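Local atomic coordinates of SusD homolog (Bacteroides thetaiotaomicron, PDB entry 4MRU), a protein that probably binds mucin O-glycans at the outer membrane, as a SusD-like lipoprotein of a gut bacterium's glycan-uptake machinery. Residues S487-G492 against G497-W502; G458-M463 against W501-A506. One frame throughout, in Å; residues are numbered along the deposited sequence.

Contact 1. Residues S487-G492 against G497-W502; sequences SSNNQG and GTHVWW
S487 and H499 are joined by a hydrogen bond: the serine OG donates to H499 O over 2.7 Å, in the carbonyl plane and on a lone pair. The same hydroxyl, swung beside its own carbonyl carbon (chi1 -169°), also accepts from N489 N at 3.1 Å, forming an ST turn; serine, able both to give and to take, suits this double task. H499 N returns a bond to N489 O (3.1 Å, 165° at the hydrogen). The buried T498 OG1 accepts from Q491 N at 2.9 Å and is hydrogen-bonded to G493 O, in the link between the segments. A water accepts from S488 N and lies 2.8 Å from V500 O, bridging the segments.

The apolar part is a CH-pi contact. N489 CB sits over one imidazole face of H499, 3.8 Å from the centroid and 9° off the normal, while Q491 NE2 holds N489 OD1 and H499 ND1 bonds D503 O, helping to fix the ring's rotation. G497 lies against Q491 CB, where a side chain would be tight, which suits glycine.

This loop-loop pairing of a largely helical SusD-like fold follows helix 473-486, on which N490 and T498 rest at I484 and L483; V500 and W501 pack against helix 152-173.

Contact 2. Residues G458-M463 against W501-A506; sequences GMRRLM and WWDRKA
The guanidinium of R460 meets the carboxylate of D503 with its edge: OD1 lies in the guanidinium plane, and OD2 stays near it. The two flat groups are nevertheless turned 36° apart, and the side chains cross at about a right angle, a skewed version of side-on pairing. NH2 makes the short bond of the salt bridge, reaching the syn side of OD2 at 2.8 Å. Two weak bonds supplement it, from NE to OD2 at 3.1 Å and from NH2 to OD1 at 3.2 Å. NH1 is bonded to A457 O, so arginine's several donors suit a place with two partners, and the side chain also touches H499.

Bends at chi2 (-43°) and chi3 (-70°) fold the long arginine chain round to the acid. D503 is the centre of an inverse gamma turn, closed by a weak bond from R504 N to W502 O, and its CB points toward the 458-463 segment, so a short acid suffices. Water 2 donates to both R460 O and D503 OD2, each over 2.7 Å, joining the arginine backbone to the oxygen its side chain grips. R504 NH1 bonds W501 O in the carbonyl plane and also reaches E486 O.

With an alanine in place of R460, the buried D503 would probably lose its charged mate and be freer to turn.

In this partly buried salt bridge between two loops of the fold, OD2 thus receives one short and one weak arginine N-H bond and a water, a surrounding likely to favour the ionised carboxylate and to offset the cost of burying its charge.

From the N-terminal side, the chain first passes 458-463, runs through helices 466-471 and 473-486, and emerges into 487-492. A reversal of four residues, 493-496, then brings 497-502 back alongside, and contact 1 closes this small loop. Contact 2 closes the far longer excursion, 37 residues with both helices, when 501-506 returns to 458-463. The smaller loop lies within the span of the larger, and both end on the same stretch, sharing W501 and W502. Their centres lie about 6 Å apart. D503 O joins them, probably bonded to S488 OG and also bonded to H499 ND1. Together they tie the C-terminal tail to loop 458-463 and to the chain leaving helix 473-486.

Contact 1. Residues S487-G492 against G497-W502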
# COMPACT_ATOMS: atom_id res chain seq x y z
N SER A 487 -14.05 -16.59 2.15
CA SER A 487 -14.51 -15.26 2.53
C SER A 487 -15.35 -15.30 3.78
O SER A 487 -16.22 -16.16 3.93
CB SER A 487 -15.34 -14.62 1.41
OG SER A 487 -15.59 -13.22 1.65
N SER A 488 -15.12 -14.34 4.68
CA SER A 488 -16.01 -14.15 5.82
C SER A 488 -17.27 -13.42 5.40
O SER A 488 -18.21 -13.32 6.17
CB SER A 488 -15.29 -13.36 6.91
OG SER A 488 -15.05 -12.01 6.52
N ASN A 489 -17.29 -12.88 4.17
CA ASN A 489 -18.42 -12.10 3.71
C ASN A 489 -18.49 -12.05 2.20
O ASN A 489 -17.92 -11.17 1.56
CB ASN A 489 -18.36 -10.69 4.28
CG ASN A 489 -19.58 -9.88 3.94
OD1 ASN A 489 -20.56 -10.39 3.40
ND2 ASN A 489 -19.52 -8.60 4.22
N ASN A 490 -19.17 -13.03 1.64
CA ASN A 490 -19.36 -13.15 0.20
C ASN A 490 -20.48 -12.24 -0.23
O ASN A 490 -21.57 -12.28 0.34
CB ASN A 490 -19.68 -14.58 -0.17
CG ASN A 490 -19.96 -14.74 -1.65
OD1 ASN A 490 -19.31 -14.13 -2.50
ND2 ASN A 490 -20.89 -15.61 -1.96
N GLN A 491 -20.21 -11.42 -1.23
CA GLN A 491 -21.23 -10.53 -1.80
C GLN A 491 -21.29 -10.73 -3.31
O GLN A 491 -20.85 -9.91 -4.09
CB GLN A 491 -20.91 -9.08 -1.43
CG GLN A 491 -21.02 -8.79 0.07
CD GLN A 491 -22.44 -8.87 0.58
OE1 GLN A 491 -23.37 -8.53 -0.11
NE2 GLN A 491 -22.60 -9.29 1.81
N GLY A 492 -21.82 -11.89 -3.68
CA GLY A 492 -22.05 -12.25 -5.07
C GLY A 492 -20.83 -12.78 -5.78
O GLY A 492 -20.78 -12.77 -7.03
N GLY A 497 -17.43 -6.22 -3.44
CA GLY A 497 -17.95 -6.34 -2.08
C GLY A 497 -17.47 -7.54 -1.27
O GLY A 497 -17.54 -7.56 -0.03
N THR A 498 -16.98 -8.54 -1.97
CA THR A 498 -16.62 -9.79 -1.34
C THR A 498 -15.29 -9.61 -0.61
O THR A 498 -14.37 -9.06 -1.16
CB THR A 498 -16.52 -10.90 -2.40
OG1 THR A 498 -17.84 -11.19 -2.89
CG2 THR A 498 -15.94 -12.17 -1.83
N HIS A 499 -15.22 -10.09 0.64
CA HIS A 499 -13.99 -9.94 1.43
C HIS A 499 -12.96 -10.97 0.98
O HIS A 499 -13.28 -12.16 0.79
CB HIS A 499 -14.26 -10.12 2.93
CG HIS A 499 -15.02 -8.99 3.57
ND1 HIS A 499 -14.93 -8.72 4.92
CD2 HIS A 499 -15.88 -8.07 3.06
CE1 HIS A 499 -15.70 -7.68 5.21
NE2 HIS A 499 -16.29 -7.28 4.11
N VAL A 500 -11.71 -10.55 0.92
CA VAL A 500 -10.60 -11.49 0.81
C VAL A 500 -10.42 -12.22 2.15
O VAL A 500 -10.89 -11.74 3.19
CB VAL A 500 -9.26 -10.82 0.35
CG1 VAL A 500 -9.49 -10.03 -0.97
CG2 VAL A 500 -8.70 -9.93 1.40
N TRP A 501 -9.65 -13.31 2.13
CA TRP A 501 -9.56 -14.21 3.29
C TRP A 501 -9.10 -13.52 4.58
O TRP A 501 -9.65 -13.80 5.63
CB TRP A 501 -8.64 -15.40 2.96
CG TRP A 501 -8.26 -16.23 4.15
CD1 TRP A 501 -9.05 -17.09 4.84
CD2 TRP A 501 -6.98 -16.28 4.76
NE1 TRP A 501 -8.34 -17.67 5.87
CE2 TRP A 501 -7.07 -17.15 5.86
CE3 TRP A 501 -5.76 -15.65 4.50
CZ2 TRP A 501 -5.97 -17.44 6.66
CZ3 TRP A 501 -4.67 -15.92 5.34
CH2 TRP A 501 -4.79 -16.82 6.38
N TRP A 502 -8.12 -12.63 4.55
CA TRP A 502 -7.67 -12.02 5.80
C TRP A 502 -8.61 -10.92 6.35
O TRP A 502 -8.40 -10.47 7.45
CB TRP A 502 -6.24 -11.46 5.71
CG TRP A 502 -5.88 -10.55 4.54
CD1 TRP A 502 -5.04 -10.84 3.54
CD2 TRP A 502 -6.27 -9.19 4.33
NE1 TRP A 502 -4.90 -9.80 2.69
CE2 TRP A 502 -5.68 -8.77 3.14
CE3 TRP A 502 -7.12 -8.31 4.99
CZ2 TRP A 502 -5.86 -7.51 2.62
CZ3 TRP A 502 -7.31 -7.04 4.47
CH2 TRP A 502 -6.70 -6.66 3.28
O HOH W 1 -12.89 -12.82 4.82

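Contact 2. Residues G458-M463 against W501-A506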
# COMPACT_ATOMS: atom_id res chain seq x y z
N GLY A 458 -17.22 0.27 1.47
CA GLY A 458 -16.27 0.54 0.41
C GLY A 458 -15.81 -0.68 -0.38
O GLY A 458 -16.39 -1.77 -0.25
N MSE A 459 -14.82 -0.48 -1.22
CA MSE A 459 -14.26 -1.58 -2.02
C MSE A 459 -13.47 -2.49 -1.11
O MSE A 459 -12.59 -2.04 -0.37
CB MSE A 459 -13.31 -1.14 -3.12
CG MSE A 459 -14.03 -0.44 -4.22
SE MSE A 459 -14.96 -1.64 -5.44
CE MSE A 459 -13.75 -2.21 -6.89
N ARG A 460 -13.77 -3.78 -1.19
CA ARG A 460 -13.14 -4.81 -0.37
C ARG A 460 -12.07 -5.61 -1.14
O ARG A 460 -11.20 -6.23 -0.55
CB ARG A 460 -14.23 -5.74 0.17
CG ARG A 460 -15.35 -5.03 0.92
CD ARG A 460 -14.89 -3.95 1.89
NE ARG A 460 -14.22 -4.49 3.03
CZ ARG A 460 -13.86 -3.79 4.11
NH1 ARG A 460 -14.06 -2.48 4.20
NH2 ARG A 460 -13.24 -4.41 5.09
N ARG A 461 -12.12 -5.51 -2.47
CA ARG A 461 -11.17 -6.10 -3.36
C ARG A 461 -11.46 -5.58 -4.77
O ARG A 461 -12.47 -4.93 -5.01
CB ARG A 461 -11.27 -7.62 -3.34
CG ARG A 461 -12.66 -8.13 -3.78
CD ARG A 461 -12.75 -9.63 -3.73
NE ARG A 461 -11.99 -10.32 -4.76
CZ ARG A 461 -12.40 -10.55 -6.01
NH1 ARG A 461 -13.57 -10.11 -6.46
NH2 ARG A 461 -11.60 -11.22 -6.85
N LEU A 462 -10.58 -5.90 -5.71
CA LEU A 462 -10.82 -5.68 -7.14
C LEU A 462 -11.33 -6.96 -7.80
O LEU A 462 -10.98 -8.06 -7.38
CB LEU A 462 -9.56 -5.26 -7.90
CG LEU A 462 -9.18 -3.83 -8.00
CD1 LEU A 462 -8.04 -3.65 -9.02
CD2 LEU A 462 -10.39 -2.99 -8.37
N MSE A 463 -12.05 -6.79 -8.90
CA MSE A 463 -12.64 -7.89 -9.64
C MSE A 463 -11.65 -8.40 -10.65
O MSE A 463 -10.83 -7.65 -11.13
CB MSE A 463 -13.90 -7.44 -10.40
CG MSE A 463 -14.97 -6.97 -9.42
SE MSE A 463 -14.82 -5.01 -9.19
CE MSE A 463 -15.65 -4.44 -10.90
N TRP A 501 -9.65 -13.31 2.13
CA TRP A 501 -9.56 -14.21 3.29
C TRP A 501 -9.10 -13.52 4.58
O TRP A 501 -9.65 -13.80 5.63
CB TRP A 501 -8.64 -15.40 2.96
CG TRP A 501 -8.26 -16.23 4.15
CD1 TRP A 501 -9.05 -17.09 4.84
CD2 TRP A 501 -6.98 -16.28 4.76
NE1 TRP A 501 -8.34 -17.67 5.87
CE2 TRP A 501 -7.07 -17.15 5.86
CE3 TRP A 501 -5.76 -15.65 4.50
CZ2 TRP A 501 -5.97 -17.44 6.66
CZ3 TRP A 501 -4.67 -15.92 5.34
CH2 TRP A 501 -4.79 -16.82 6.38
N TRP A 502 -8.12 -12.63 4.55
CA TRP A 502 -7.67 -12.02 5.80
C TRP A 502 -8.61 -10.92 6.35
O TRP A 502 -8.40 -10.47 7.45
CB TRP A 502 -6.24 -11.46 5.71
CG TRP A 502 -5.88 -10.55 4.54
CD1 TRP A 502 -5.04 -10.84 3.54
CD2 TRP A 502 -6.27 -9.19 4.33
NE1 TRP A 502 -4.90 -9.80 2.69
CE2 TRP A 502 -5.68 -8.77 3.14
CE3 TRP A 502 -7.12 -8.31 4.99
CZ2 TRP A 502 -5.86 -7.51 2.62
CZ3 TRP A 502 -7.31 -7.04 4.47
CH2 TRP A 502 -6.70 -6.66 3.28
N ASP A 503 -9.60 -10.48 5.56
CA ASP A 503 -10.47 -9.36 5.93
C ASP A 503 -11.63 -9.91 6.72
O ASP A 503 -12.73 -10.21 6.18
CB ASP A 503 -10.93 -8.61 4.67
CG ASP A 503 -11.82 -7.42 4.96
OD1 ASP A 503 -12.06 -7.15 6.17
OD2 ASP A 503 -12.29 -6.79 3.97
N ARG A 504 -11.36 -10.13 8.01
CA ARG A 504 -12.31 -10.86 8.87
C ARG A 504 -12.67 -10.11 10.13
O ARG A 504 -13.42 -10.60 10.94
CB ARG A 504 -11.72 -12.21 9.27
CG ARG A 504 -11.19 -13.05 8.13
CD ARG A 504 -10.91 -14.50 8.55
NE ARG A 504 -12.11 -15.33 8.39
CZ ARG A 504 -12.51 -15.89 7.24
NH1 ARG A 504 -11.83 -15.70 6.11
NH2 ARG A 504 -13.60 -16.59 7.21
N LYS A 505 -12.13 -8.92 10.35
CA LYS A 505 -12.49 -8.17 11.56
C LYS A 505 -14.03 -7.97 11.67
O LYS A 505 -14.66 -7.54 10.72
CB LYS A 505 -11.78 -6.82 11.56
CG LYS A 505 -12.00 -6.03 12.83
CD LYS A 505 -11.32 -4.68 12.81
CE LYS A 505 -11.57 -4.00 14.13
NZ LYS A 505 -10.91 -2.69 14.23
N ALA A 506 -14.61 -8.26 12.83
CA ALA A 506 -16.04 -7.92 13.10
C ALA A 506 -16.28 -6.42 13.41
O ALA A 506 -15.66 -5.87 14.31
CB ALA A 506 -16.56 -8.77 14.25
O HOH W 2 -11.47 -7.79 1.62